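Local coordinates for protein cysteine desulfurase (Elizabethkingia anophelis NUHP1, PDB 5VPR) that probably removes sulfur from L-cysteine to give L-alanine, passing it to a sulfur carrier with the help of pyridoxal 5'-phosphate, at residues 223-228 / 247-252. Residues are numbered along the deposited sequence; the frame is centred on the assembly and turned at random.
Sequences DCDFFA and ASVLEQ
Val249 reaches Phe226 and Asp225 with its two methyl groups, one for each. Val249 CG1 lies anti to the backbone N (chi1 174°) and meets the far end of the phenyl ring, 3.5 Å from Phe226 CZ. It comes in obliquely. CG2, the other branch, packs against the carboxylate, with Asp225 OD1 3.5 Å from Val249 CG2. Asp225 and Val249 cross at about a right angle. Leu250 adds a looser touch at the edge of the phenyl ring, where its CD2 is 4.0 Å from Phe226 CE2. All four of these side chains are buried, and Leu253 also covers Phe226. The contact lies at the start of strand 226-230 in the seven-stranded mixed sheet, which belongs to the large domain of this class-V aminotransferase fold. The chain returns along the neighbouring antiparallel strand 241-245, then turns into the short helix 247-250. The Asp225 carboxylate finds its polar partners elsewhere: OD2 accepts from the backbone N of Ile204 and forms a salt bridge with Arg197. Arg197 is shared with Asp223, so this pairing probably offsets only part of the charge. Ser248 and Glu251 are exposed, away from the strand, and Glu251 is poorly ordered. Gln252, exposed but touching Phe203, runs back along the flank of the turn, and its NE2 donates to Ser248 O at 2.9 Å, from above the carbonyl plane.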
ATOM      1  N   ASP A 223       0.792 -17.621  -1.595  1.00 37.54           N
ATOM      2  CA  ASP A 223       0.926 -18.250  -2.906  1.00 41.71           C
ATOM      3  C   ASP A 223       0.597 -17.283  -4.050  1.00 41.07           C
ATOM      4  O   ASP A 223       0.101 -17.688  -5.106  1.00 43.41           O
ATOM      5  CB  ASP A 223       0.062 -19.522  -2.991  1.00 44.13           C
ATOM      6  CG  ASP A 223       0.372 -20.332  -4.219  1.00 51.70           C
ATOM      7  OD1 ASP A 223       1.577 -20.423  -4.555  1.00 49.20           O
ATOM      8  OD2 ASP A 223      -0.577 -20.839  -4.854  1.00 56.13           O
ATOM      9  N   CYS A 224       0.882 -15.990  -3.878  1.00 39.52           N
ATOM     10  CA  CYS A 224       0.847 -15.093  -5.023  1.00 34.15           C
ATOM     11  C   CYS A 224       2.045 -15.369  -5.932  1.00 40.04           C
ATOM     12  O   CYS A 224       3.078 -15.889  -5.494  1.00 44.47           O
ATOM     13  CB  CYS A 224       0.874 -13.634  -4.558  1.00 39.22           C
ATOM     14  SG  CYS A 224       2.295 -13.332  -3.472  1.00 40.95           S
ATOM     15  N   ASP A 225       1.900 -15.042  -7.215  1.00 36.42           N
ATOM     16  CA  ASP A 225       3.061 -15.083  -8.102  1.00 40.12           C
ATOM     17  C   ASP A 225       3.864 -13.787  -8.057  1.00 43.83           C
ATOM     18  O   ASP A 225       5.090 -13.817  -8.228  1.00 45.31           O
ATOM     19  CB  ASP A 225       2.625 -15.348  -9.538  1.00 37.55           C
ATOM     20  CG  ASP A 225       2.059 -16.745  -9.716  1.00 40.28           C
ATOM     21  OD1 ASP A 225       2.738 -17.703  -9.307  1.00 41.86           O
ATOM     22  OD2 ASP A 225       0.940 -16.869 -10.242  1.00 42.83           O
ATOM     23  N   PHE A 226       3.184 -12.662  -7.842  1.00 36.44           N
ATOM     24  CA  PHE A 226       3.800 -11.351  -7.678  1.00 37.57           C
ATOM     25  C   PHE A 226       3.138 -10.641  -6.509  1.00 40.59           C
ATOM     26  O   PHE A 226       1.942 -10.810  -6.265  1.00 36.77           O
ATOM     27  CB  PHE A 226       3.631 -10.447  -8.903  1.00 34.56           C
ATOM     28  CG  PHE A 226       4.077 -11.051 -10.174  1.00 36.90           C
ATOM     29  CD1 PHE A 226       3.166 -11.672 -11.014  1.00 36.96           C
ATOM     30  CD2 PHE A 226       5.406 -10.989 -10.555  1.00 41.66           C
ATOM     31  CE1 PHE A 226       3.572 -12.228 -12.207  1.00 37.41           C
ATOM     32  CE2 PHE A 226       5.818 -11.550 -11.749  1.00 43.85           C
ATOM     33  CZ  PHE A 226       4.904 -12.168 -12.574  1.00 42.97           C
ATOM     34  N   PHE A 227       3.913  -9.808  -5.812  1.00 33.10           N
ATOM     35  CA  PHE A 227       3.391  -8.990  -4.724  1.00 31.64           C
ATOM     36  C   PHE A 227       4.117  -7.656  -4.767  1.00 33.78           C
ATOM     37  O   PHE A 227       5.342  -7.635  -4.691  1.00 38.33           O
ATOM     38  CB  PHE A 227       3.587  -9.664  -3.359  1.00 30.58           C
ATOM     39  CG  PHE A 227       2.923  -8.923  -2.217  1.00 33.91           C
ATOM     40  CD1 PHE A 227       1.587  -9.145  -1.911  1.00 33.92           C
ATOM     41  CD2 PHE A 227       3.635  -7.998  -1.458  1.00 35.28           C
ATOM     42  CE1 PHE A 227       0.965  -8.463  -0.866  1.00 38.49           C
ATOM     43  CE2 PHE A 227       3.017  -7.299  -0.416  1.00 35.84           C
ATOM     44  CZ  PHE A 227       1.678  -7.539  -0.115  1.00 35.47           C
ATOM     45  N   ALA A 228       3.381  -6.550  -4.901  1.00 34.32           N
ATOM     46  CA  ALA A 228       4.003  -5.241  -5.080  1.00 34.15           C
ATOM     47  C   ALA A 228       3.520  -4.249  -4.026  1.00 40.63           C
ATOM     48  O   ALA A 228       2.340  -4.251  -3.653  1.00 36.62           O
ATOM     49  CB  ALA A 228       3.716  -4.702  -6.491  1.00 29.36           C
ATOM     50  N   ALA A 247      10.530 -17.076  -7.900  1.00 43.00           N
ATOM     51  CA  ALA A 247      11.661 -17.294  -8.806  1.00 47.98           C
ATOM     52  C   ALA A 247      11.227 -18.058 -10.048  1.00 56.57           C
ATOM     53  O   ALA A 247      11.625 -17.716 -11.168  1.00 52.88           O
ATOM     54  CB  ALA A 247      12.788 -18.046  -8.093  1.00 45.98           C
ATOM     55  N   SER A 248      10.387 -19.085  -9.873  1.00 51.07           N
ATOM     56  CA  SER A 248       9.965 -19.884 -11.019  1.00 62.18           C
ATOM     57  C   SER A 248       9.135 -19.075 -12.013  1.00 61.35           C
ATOM     58  O   SER A 248       9.064 -19.445 -13.190  1.00 58.22           O
ATOM     59  CB  SER A 248       9.178 -21.108 -10.545  1.00 65.60           C
ATOM     60  OG  SER A 248       8.115 -20.723  -9.687  1.00 63.31           O
ATOM     61  N   VAL A 249       8.518 -17.981 -11.574  1.00 48.90           N
ATOM     62  CA  VAL A 249       7.745 -17.132 -12.474  1.00 47.64           C
ATOM     63  C   VAL A 249       8.606 -16.041 -13.090  1.00 52.00           C
ATOM     64  O   VAL A 249       8.513 -15.777 -14.295  1.00 50.53           O
ATOM     65  CB  VAL A 249       6.547 -16.548 -11.712  1.00 51.69           C
ATOM     66  CG1 VAL A 249       5.800 -15.537 -12.573  1.00 51.52           C
ATOM     67  CG2 VAL A 249       5.634 -17.681 -11.285  1.00 53.18           C
ATOM     68  N   LEU A 250       9.445 -15.397 -12.269  1.00 47.02           N
ATOM     69  CA  LEU A 250      10.376 -14.395 -12.781  1.00 52.23           C
ATOM     70  C   LEU A 250      11.227 -14.957 -13.911  1.00 56.64           C
ATOM     71  O   LEU A 250      11.461 -14.280 -14.920  1.00 59.85           O
ATOM     72  CB  LEU A 250      11.270 -13.882 -11.651  1.00 49.42           C
ATOM     73  CG  LEU A 250      10.593 -12.989 -10.608  1.00 49.06           C
ATOM     74  CD1 LEU A 250      11.630 -12.445  -9.645  1.00 50.48           C
ATOM     75  CD2 LEU A 250       9.803 -11.863 -11.261  1.00 45.23           C
ATOM     76  N   GLU A 251      11.685 -16.203 -13.764  1.00 59.35           N
ATOM     77  CA  GLU A 251      12.508 -16.851 -14.776  1.00 70.49           C
ATOM     78  C   GLU A 251      11.756 -17.148 -16.067  1.00 74.60           C
ATOM     79  O   GLU A 251      12.385 -17.577 -17.036  1.00 81.60           O
ATOM     80  CB  GLU A 251      13.092 -18.144 -14.211  1.00 78.62           C
ATOM     81  CG  GLU A 251      14.101 -17.905 -13.100  1.00 91.43           C
ATOM     82  CD  GLU A 251      14.566 -19.186 -12.439  1.00 99.26           C
ATOM     83  OE1 GLU A 251      13.972 -20.253 -12.717  1.00101.34           O
ATOM     84  OE2 GLU A 251      15.527 -19.122 -11.636  1.00101.86           O
ATOM     85  N   GLN A 252      10.441 -16.944 -16.111  1.00 68.60           N
ATOM     86  CA  GLN A 252       9.700 -17.093 -17.355  1.00 68.38           C
ATOM     87  C   GLN A 252       9.521 -15.771 -18.091  1.00 67.37           C
ATOM     88  O   GLN A 252       9.131 -15.781 -19.263  1.00 71.00           O
ATOM     89  CB  GLN A 252       8.329 -17.736 -17.085  1.00 61.87           C
ATOM     90  CG  GLN A 252       8.418 -19.142 -16.488  1.00 64.77           C
ATOM     91  CD  GLN A 252       7.052 -19.744 -16.162  1.00 72.10           C
ATOM     92  OE1 GLN A 252       6.156 -19.765 -17.002  1.00 71.35           O
ATOM     93  NE2 GLN A 252       6.890 -20.223 -14.931  1.00 70.64           N
TER